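Local coordinates for protein SusD homolog (Bacteroides thetaiotaomicron VPI-5482, PDB 3FDH) that probably binds sugars at the outer membrane, as proteins of the SusD/RagB family of glycan-uptake components do, at residues K326-L331 with I372-K377; T30-S35 with A116-A121; S35-D40 with T330-Y335. All blocks are in the same frame, centred on the assembly; numbering follows the deposited sequence.

Contact 1 of 3, residues K326-L331 with I372-K377; sequences KTAPTL and ISIAIK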
loop_
_atom_site.group_PDB
_atom_site.type_symbol
_atom_site.label_atom_id
_atom_site.label_comp_id
_atom_site.label_asym_id
_atom_site.label_seq_id
_atom_site.Cartn_x
_atom_site.Cartn_y
_atom_site.Cartn_z
ATOM N N LYS A 326 -12.349 -12.183 0.705
ATOM C CA LYS A 326 -11.722 -13.150 -0.183
ATOM C C LYS A 326 -11.426 -12.686 -1.603
ATOM O O LYS A 326 -10.356 -13.000 -2.172
ATOM C CB LYS A 326 -12.539 -14.439 -0.211
ATOM C CG LYS A 326 -11.857 -15.576 -0.956
ATOM C CD LYS A 326 -12.750 -16.802 -0.925
ATOM C CE LYS A 326 -12.082 -18.009 -1.560
ATOM N NZ LYS A 326 -12.868 -19.278 -1.355
ATOM N N THR A 327 -12.370 -11.919 -2.130
ATOM C CA THR A 327 -12.307 -11.452 -3.502
ATOM C C THR A 327 -12.194 -9.949 -3.632
ATOM O O THR A 327 -12.351 -9.410 -4.709
ATOM C CB THR A 327 -13.485 -11.988 -4.328
ATOM O OG1 THR A 327 -14.714 -11.528 -3.775
ATOM C CG2 THR A 327 -13.484 -13.517 -4.334
ATOM N N ALA A 328 -11.829 -9.265 -2.561
ATOM C CA ALA A 328 -11.631 -7.822 -2.678
ATOM C C ALA A 328 -10.456 -7.551 -3.613
ATOM O O ALA A 328 -9.423 -8.248 -3.541
ATOM C CB ALA A 328 -11.371 -7.180 -1.285
ATOM N N PRO A 329 -10.547 -6.493 -4.444
ATOM C CA PRO A 329 -9.386 -6.239 -5.307
ATOM C C PRO A 329 -8.178 -5.716 -4.584
ATOM O O PRO A 329 -8.275 -5.127 -3.529
ATOM C CB PRO A 329 -9.858 -5.130 -6.262
ATOM C CG PRO A 329 -11.111 -4.516 -5.598
ATOM C CD PRO A 329 -11.694 -5.610 -4.738
ATOM N N THR A 330 -7.038 -5.935 -5.209
ATOM C CA THR A 330 -5.799 -5.362 -4.752
ATOM C C THR A 330 -5.673 -4.034 -5.476
ATOM O O THR A 330 -5.657 -3.967 -6.705
ATOM C CB THR A 330 -4.563 -6.232 -5.039
ATOM O OG1 THR A 330 -4.633 -7.432 -4.268
ATOM C CG2 THR A 330 -3.297 -5.467 -4.698
ATOM N N LEU A 331 -5.605 -2.977 -4.683
ATOM C CA LEU A 331 -5.508 -1.611 -5.212
ATOM C C LEU A 331 -4.016 -1.178 -5.287
ATOM O O LEU A 331 -3.358 -0.895 -4.274
ATOM C CB LEU A 331 -6.383 -0.648 -4.382
ATOM C CG LEU A 331 -7.869 -1.002 -4.317
ATOM C CD1 LEU A 331 -8.646 0.060 -3.496
ATOM C CD2 LEU A 331 -8.414 -1.209 -5.689
ATOM N N ILE A 372 -15.959 -5.054 3.274
ATOM C CA ILE A 372 -16.691 -5.539 4.441
ATOM C C ILE A 372 -17.808 -6.462 3.962
ATOM O O ILE A 372 -17.961 -7.543 4.493
ATOM C CB ILE A 372 -17.222 -4.396 5.303
ATOM C CG1 ILE A 372 -16.016 -3.707 5.950
ATOM C CG2 ILE A 372 -18.274 -4.954 6.350
ATOM C CD1 ILE A 372 -16.361 -2.403 6.642
ATOM N N SER A 373 -18.577 -6.023 2.965
ATOM C CA SER A 373 -19.671 -6.822 2.386
ATOM C C SER A 373 -19.192 -8.146 1.781
ATOM O O SER A 373 -19.843 -9.176 1.905
ATOM C CB SER A 373 -20.452 -6.031 1.339
ATOM O OG SER A 373 -21.163 -5.011 2.010
ATOM N N ILE A 374 -18.078 -8.087 1.090
ATOM C CA ILE A 374 -17.476 -9.298 0.504
ATOM C C ILE A 374 -17.215 -10.289 1.639
ATOM O O ILE A 374 -17.473 -11.501 1.537
ATOM C CB ILE A 374 -16.169 -8.969 -0.278
ATOM C CG1 ILE A 374 -16.529 -8.308 -1.632
ATOM C CG2 ILE A 374 -15.336 -10.211 -0.523
ATOM C CD1 ILE A 374 -15.294 -7.691 -2.356
ATOM N N ALA A 375 -16.701 -9.743 2.740
ATOM C CA ALA A 375 -16.290 -10.554 3.908
ATOM C C ALA A 375 -17.472 -11.204 4.602
ATOM O O ALA A 375 -17.407 -12.368 4.979
ATOM C CB ALA A 375 -15.455 -9.744 4.889
ATOM N N ILE A 376 -18.545 -10.434 4.744
ATOM C CA ILE A 376 -19.792 -10.910 5.343
ATOM C C ILE A 376 -20.366 -12.026 4.478
ATOM O O ILE A 376 -20.799 -13.057 4.985
ATOM C CB ILE A 376 -20.815 -9.742 5.548
ATOM C CG1 ILE A 376 -20.294 -8.794 6.643
ATOM C CG2 ILE A 376 -22.219 -10.285 5.891
ATOM C CD1 ILE A 376 -21.045 -7.489 6.752
ATOM N N LYS A 377 -20.329 -11.833 3.169
ATOM C CA LYS A 377 -20.879 -12.826 2.270
ATOM C C LYS A 377 -20.025 -14.092 2.403
ATOM O O LYS A 377 -20.531 -15.179 2.581
ATOM C CB LYS A 377 -20.937 -12.323 0.814
ATOM C CG LYS A 377 -21.676 -13.249 -0.168
ATOM C CD LYS A 377 -21.286 -12.928 -1.608
ATOM C CE LYS A 377 -22.098 -13.696 -2.668
ATOM N NZ LYS A 377 -23.401 -13.034 -3.009
#
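I374 meets A328 and T327 through two different branches, and its torsions decide which branch goes where. With CG1 placed beside the backbone N (chi1 -75°) and CD1 carried on in an extended line (chi2 169°), the long arm leaves the helix and ends against A328, while CG2, anti to the backbone N, turns to K326 and T327. Such a division of labour illustrates how one beta-branched residue on a helix can cover several consecutive residues of a loop. I374 CD1 lies 3.7 Å from A328 CA and 3.8 Å from A328 N, so that it rests on the backbone as much as on the methyl group; A328 CB is slightly farther from I374 CD1, at 4.1 Å. The other branch brings I374 CG2 within 3.6 Å of T327 OG1. The same I374 CG2 is 3.8 Å from K326 N. T327 presents its hydroxyl rather than its methyl because chi1 of 61° sets OG1 between the backbone N and the carbonyl carbon. No hydrogen bond joins the segments, and I374 supplies 82 of the 156 Å² buried between them: a small van der Waals contact to which the helix brings essentially one residue. The backbones stay well apart, K326 CA being 6.7 Å from A375 CA. K326 runs its extended side chain away from I374, touching E378 farther along the helix, and its NZ is hydrogen-bonded to S245 O. The loop itself is held by other bonds, with A328 O accepting from N249 ND2. In the fold, the contact sets the late turns of helix 354-379 against the loop leading into strand 330-331, which pairs antiparallel with strand 238-240, while helix 250-258 adjoins the K326 side chain through Y252.

Contact 2 of 3, residues T30-S35 with A116-A121; sequences TSTAFS and AAYNCA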
loop_
_atom_site.group_PDB
_atom_site.type_symbol
_atom_site.label_atom_id
_atom_site.label_comp_id
_atom_site.label_asym_id
_atom_site.label_seq_id
_atom_site.Cartn_x
_atom_site.Cartn_y
_atom_site.Cartn_z
ATOM N N THR A 30 0.362 -9.544 -12.200
ATOM C CA THR A 30 -0.110 -10.476 -11.173
ATOM C C THR A 30 0.825 -10.457 -9.971
ATOM O O THR A 30 0.421 -10.328 -8.804
ATOM C CB THR A 30 -0.173 -11.893 -11.713
ATOM O OG1 THR A 30 -1.142 -11.964 -12.775
ATOM C CG2 THR A 30 -0.574 -12.854 -10.609
ATOM N N SER A 31 2.094 -10.585 -10.281
ATOM C CA SER A 31 3.114 -10.611 -9.228
ATOM C C SER A 31 3.248 -9.287 -8.488
ATOM O O SER A 31 3.445 -9.277 -7.254
ATOM C CB SER A 31 4.469 -11.094 -9.764
ATOM O OG SER A 31 5.067 -10.155 -10.626
ATOM N N THR A 32 3.108 -8.187 -9.217
ATOM C CA THR A 32 3.210 -6.851 -8.614
ATOM C C THR A 32 2.078 -6.619 -7.614
ATOM O O THR A 32 2.290 -6.073 -6.525
ATOM C CB THR A 32 3.333 -5.726 -9.663
ATOM O OG1 THR A 32 4.520 -5.963 -10.438
ATOM C CG2 THR A 32 3.457 -4.380 -8.977
ATOM N N ALA A 33 0.889 -7.065 -7.970
ATOM C CA ALA A 33 -0.278 -6.884 -7.095
ATOM C C ALA A 33 -0.242 -7.864 -5.943
ATOM O O ALA A 33 -0.137 -7.509 -4.770
ATOM C CB ALA A 33 -1.559 -7.038 -7.893
ATOM N N PHE A 34 -0.285 -9.127 -6.312
ATOM C CA PHE A 34 -0.409 -10.208 -5.329
ATOM C C PHE A 34 0.761 -10.390 -4.347
ATOM O O PHE A 34 0.545 -10.550 -3.139
ATOM C CB PHE A 34 -0.686 -11.542 -6.021
ATOM C CG PHE A 34 -1.049 -12.625 -5.062
ATOM C CD1 PHE A 34 -2.366 -12.797 -4.665
ATOM C CD2 PHE A 34 -0.083 -13.450 -4.536
ATOM C CE1 PHE A 34 -2.717 -13.795 -3.741
ATOM C CE2 PHE A 34 -0.423 -14.454 -3.615
ATOM C CZ PHE A 34 -1.752 -14.616 -3.226
ATOM N N SER A 35 1.975 -10.391 -4.875
ATOM C CA SER A 35 3.159 -10.687 -4.073
ATOM C C SER A 35 3.999 -9.509 -3.607
ATOM O O SER A 35 4.614 -9.543 -2.546
ATOM C CB SER A 35 4.080 -11.609 -4.868
ATOM O OG SER A 35 3.446 -12.842 -5.182
ATOM N N ALA A 116 7.591 -1.225 -14.086
ATOM C CA ALA A 116 9.030 -1.164 -13.729
ATOM C C ALA A 116 9.184 -0.067 -12.664
ATOM O O ALA A 116 9.880 -0.224 -11.669
ATOM C CB ALA A 116 9.895 -0.870 -14.939
ATOM N N ALA A 117 8.506 1.044 -12.913
ATOM C CA ALA A 117 8.554 2.193 -12.023
ATOM C C ALA A 117 8.017 1.791 -10.673
ATOM O O ALA A 117 8.572 2.125 -9.629
ATOM C CB ALA A 117 7.730 3.368 -12.593
ATOM N N TYR A 118 6.929 1.047 -10.716
ATOM C CA TYR A 118 6.219 0.666 -9.497
ATOM C C TYR A 118 7.084 -0.194 -8.615
ATOM O O TYR A 118 7.147 -0.007 -7.403
ATOM C CB TYR A 118 4.892 -0.041 -9.825
ATOM C CG TYR A 118 3.913 -0.051 -8.682
ATOM C CD1 TYR A 118 4.048 -0.951 -7.634
ATOM C CD2 TYR A 118 2.848 0.820 -8.658
ATOM C CE1 TYR A 118 3.147 -0.973 -6.570
ATOM C CE2 TYR A 118 1.946 0.800 -7.613
ATOM C CZ TYR A 118 2.093 -0.109 -6.574
ATOM O OH TYR A 118 1.180 -0.115 -5.531
ATOM N N ASN A 119 7.775 -1.127 -9.251
ATOM C CA ASN A 119 8.632 -2.062 -8.516
ATOM C C ASN A 119 9.911 -1.411 -8.034
ATOM O O ASN A 119 10.409 -1.719 -6.944
ATOM C CB ASN A 119 8.883 -3.322 -9.326
ATOM C CG ASN A 119 7.662 -4.223 -9.344
ATOM O OD1 ASN A 119 7.318 -4.842 -8.333
ATOM N ND2 ASN A 119 6.976 -4.263 -10.473
ATOM N N CYS A 120 10.409 -0.463 -8.814
ATOM C CA CYS A 120 11.598 0.273 -8.376
ATOM C C CYS A 120 11.278 1.056 -7.137
ATOM O O CYS A 120 12.098 1.198 -6.227
ATOM C CB CYS A 120 12.105 1.236 -9.448
ATOM S SG CYS A 120 12.975 0.401 -10.827
ATOM N N ALA A 121 10.068 1.564 -7.104
ATOM C CA ALA A 121 9.611 2.378 -5.962
ATOM C C ALA A 121 9.507 1.523 -4.714
ATOM O O ALA A 121 9.861 1.948 -3.609
ATOM C CB ALA A 121 8.270 3.015 -6.271
#
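T32 contributes 70 of the 126 Å² buried here, placing its hydroxyl and its methyl on two neighbouring residues of the facing helix, N119 and Y118. It is a worked example of how a threonine can serve a helix-helix interface with both ends of its branch, one polar and one apolar. A chi1 of -60° sets OG1 beside the backbone N and leaves CG2 anti to that N, where it leans on the tyrosine. The polar half is a single hydrogen bond, N119 ND2 to T32 OG1, 3.0 Å long. It is almost straight, with an angle of 174° at the hydrogen, and OG1 lies in the plane of the amide. The two side chains approach from opposite directions. T32 OG1 is also bonded to V28 O one turn earlier, so the hydroxyl gives its proton to its own helix and accepts from the other. The amide is held at both ends: ND2 also reaches M115 O, and OD1 receives N36 ND2, which fixes which end is nitrogen and which is oxygen. On the apolar side, T32 CG2 sits 3.7 Å from Y118 CD1 and 4.2 Å from Y118 CE1, approaching the ring obliquely. T32 CG2 is likewise 3.8 Å from N119 ND2, so the methyl touches both ring and amide. All three residues are buried, and of the two segments, T32 and N119 have the nearest CA atoms, 7.2 Å apart. Around this junction of helices 21-37 and 106-127, helix 76-95 borders N119 through I82 and S85, helix 191-208 packs on the Y118 ring, and helix 154-171 lines the A116, A117, C120 and A121 side of helix 106-127.

Contact 3 of 3, residues S35-D40 with T330-Y335; sequences SNASGD and TLLMSY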
loop_
_atom_site.group_PDB
_atom_site.type_symbol
_atom_site.label_atom_id
_atom_site.label_comp_id
_atom_site.label_asym_id
_atom_site.label_seq_id
_atom_site.Cartn_x
_atom_site.Cartn_y
_atom_site.Cartn_z
ATOM N N SER A 35 1.975 -10.391 -4.875
ATOM C CA SER A 35 3.159 -10.687 -4.073
ATOM C C SER A 35 3.999 -9.509 -3.607
ATOM O O SER A 35 4.614 -9.543 -2.546
ATOM C CB SER A 35 4.080 -11.609 -4.868
ATOM O OG SER A 35 3.446 -12.842 -5.182
ATOM N N ASN A 36 4.057 -8.489 -4.440
ATOM C CA ASN A 36 4.914 -7.352 -4.213
ATOM C C ASN A 36 4.317 -6.235 -3.402
ATOM O O ASN A 36 4.849 -5.896 -2.353
ATOM C CB ASN A 36 5.436 -6.827 -5.542
ATOM C CG ASN A 36 6.205 -7.893 -6.301
ATOM O OD1 ASN A 36 6.413 -9.009 -5.779
ATOM N ND2 ASN A 36 6.614 -7.581 -7.516
ATOM N N ALA A 37 3.276 -5.622 -3.943
ATOM C CA ALA A 37 2.530 -4.544 -3.239
ATOM C C ALA A 37 1.687 -5.052 -2.047
ATOM O O ALA A 37 1.672 -4.437 -0.973
ATOM C CB ALA A 37 1.590 -3.798 -4.214
ATOM N N SER A 38 1.034 -6.188 -2.198
ATOM C CA SER A 38 0.073 -6.561 -1.169
ATOM C C SER A 38 0.332 -7.902 -0.508
ATOM O O SER A 38 -0.560 -8.462 0.106
ATOM C CB SER A 38 -1.321 -6.495 -1.748
ATOM O OG SER A 38 -2.306 -6.740 -0.749
ATOM N N GLY A 39 1.556 -8.355 -0.664
ATOM C CA GLY A 39 2.102 -9.562 -0.024
ATOM C C GLY A 39 2.685 -9.257 1.344
ATOM O O GLY A 39 2.174 -8.423 2.075
ATOM N N ASP A 40 3.836 -9.842 1.637
ATOM C CA ASP A 40 4.457 -9.654 2.954
ATOM C C ASP A 40 4.769 -8.207 3.273
ATOM O O ASP A 40 4.682 -7.820 4.392
ATOM C CB ASP A 40 5.778 -10.417 3.089
ATOM C CG ASP A 40 5.636 -11.941 3.015
ATOM O OD1 ASP A 40 4.538 -12.460 3.234
ATOM O OD2 ASP A 40 6.670 -12.606 2.727
ATOM N N THR A 330 -7.038 -5.935 -5.209
ATOM C CA THR A 330 -5.799 -5.362 -4.752
ATOM C C THR A 330 -5.673 -4.034 -5.476
ATOM O O THR A 330 -5.657 -3.967 -6.705
ATOM C CB THR A 330 -4.563 -6.232 -5.039
ATOM O OG1 THR A 330 -4.633 -7.432 -4.268
ATOM C CG2 THR A 330 -3.297 -5.467 -4.698
ATOM N N LEU A 331 -5.605 -2.977 -4.683
ATOM C CA LEU A 331 -5.508 -1.611 -5.212
ATOM C C LEU A 331 -4.016 -1.178 -5.287
ATOM O O LEU A 331 -3.358 -0.895 -4.274
ATOM C CB LEU A 331 -6.383 -0.648 -4.382
ATOM C CG LEU A 331 -7.869 -1.002 -4.317
ATOM C CD1 LEU A 331 -8.646 0.060 -3.496
ATOM C CD2 LEU A 331 -8.414 -1.209 -5.689
ATOM N N LEU A 332 -3.480 -1.186 -6.514
ATOM C CA LEU A 332 -2.107 -0.723 -6.778
ATOM C C LEU A 332 -2.079 0.767 -6.515
ATOM O O LEU A 332 -1.072 1.313 -6.069
ATOM C CB LEU A 332 -1.596 -1.067 -8.158
ATOM C CG LEU A 332 -1.294 -2.550 -8.397
ATOM C CD1 LEU A 332 -0.681 -2.774 -9.807
ATOM C CD2 LEU A 332 -0.351 -3.116 -7.347
HETATM N N MSE A 333 -3.211 1.412 -6.785
HETATM C CA MSE A 333 -3.366 2.809 -6.396
HETATM C C MSE A 333 -4.811 3.173 -6.508
HETATM O O MSE A 333 -5.420 3.028 -7.585
HETATM C CB MSE A 333 -2.458 3.755 -7.189
HETATM C CG MSE A 333 -2.366 5.151 -6.499
HETATM SE SE MSE A 333 -1.552 6.550 -7.579
HETATM C CE MSE A 333 -2.129 8.032 -6.471
ATOM N N SER A 334 -5.358 3.591 -5.365
ATOM C CA SER A 334 -6.775 3.929 -5.260
ATOM C C SER A 334 -7.143 5.356 -5.603
ATOM O O SER A 334 -6.343 6.292 -5.555
ATOM C CB SER A 334 -7.284 3.603 -3.880
ATOM O OG SER A 334 -6.676 4.434 -2.909
ATOM N N TYR A 335 -8.417 5.498 -5.971
ATOM C CA TYR A 335 -8.943 6.803 -6.225
ATOM C C TYR A 335 -8.898 7.612 -4.942
ATOM O O TYR A 335 -8.543 8.794 -4.950
ATOM C CB TYR A 335 -10.365 6.721 -6.751
ATOM C CG TYR A 335 -11.080 8.055 -6.900
ATOM C CD1 TYR A 335 -10.667 9.014 -7.805
ATOM C CD2 TYR A 335 -12.215 8.335 -6.135
ATOM C CE1 TYR A 335 -11.335 10.225 -7.907
ATOM C CE2 TYR A 335 -12.899 9.522 -6.261
ATOM C CZ TYR A 335 -12.467 10.458 -7.136
ATOM O OH TYR A 335 -13.197 11.630 -7.242
HETATM O O HOH W 1 -4.820 -6.767 -1.700
#
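A37 and S38, at the C-terminal end of helix 21-37, face L332 and T330 with both pairs of CA atoms 7.0 Å apart. The second segment carries a classic beta bulge, in which L332 and M333 both face A238 of the partner strand, and the chain turns a corner at L332. The first segment closes a helix that has widened to a pi-type turn; S38 is the first residue to drop out of helical geometry, and G39 already stands at the N-cap position of helix 40-48. Helix end and bulged strand thus meet where both segments change direction, an instance of two irregular backbone sites meeting through a few short side-chain contacts.

The apolar half of the contact is A37 CB against L332 CD2, 3.7 Å apart. L332 points its CB past the helix, but with CG beside the backbone N (chi1 -71°) its branch returns to reach the alanine. The L332 side chain also touches F197 of helix 191-208 and M115 of helix 106-127. S38 and T330 meet through carbon as well, CB to CG2 at 3.7 Å, while T330 OG1 is hydrogen-bonded to Y243 OH. The serine's chi1 of -175° swings its hydroxyl to a shared water, which lies 2.7 Å from S38 OG and 2.7 Å from T330 OG1.

In the fold
Contacts 2 and 3 belong to the interior, their centres about 8 Å apart, whereas contact 1 lies farther out and is only partly buried. Helix 21-37 serves both inner contacts, and the T330-L331 strand ties contact 3 to contact 1. Chemistry follows place: contact 2 has a direct side-chain hydrogen bond between helices, contact 3 mixes apolar touching with a water bridge, and contact 1 depends on a single isoleucine. The inner pair is further coupled by Y118 OH, 2.7 Å from L332 O, and by the probable bond of A37 N to T32 O, which spans the widened helical turn. Contact 1 touches contact 2 where T330 CG2 packs on A33 O.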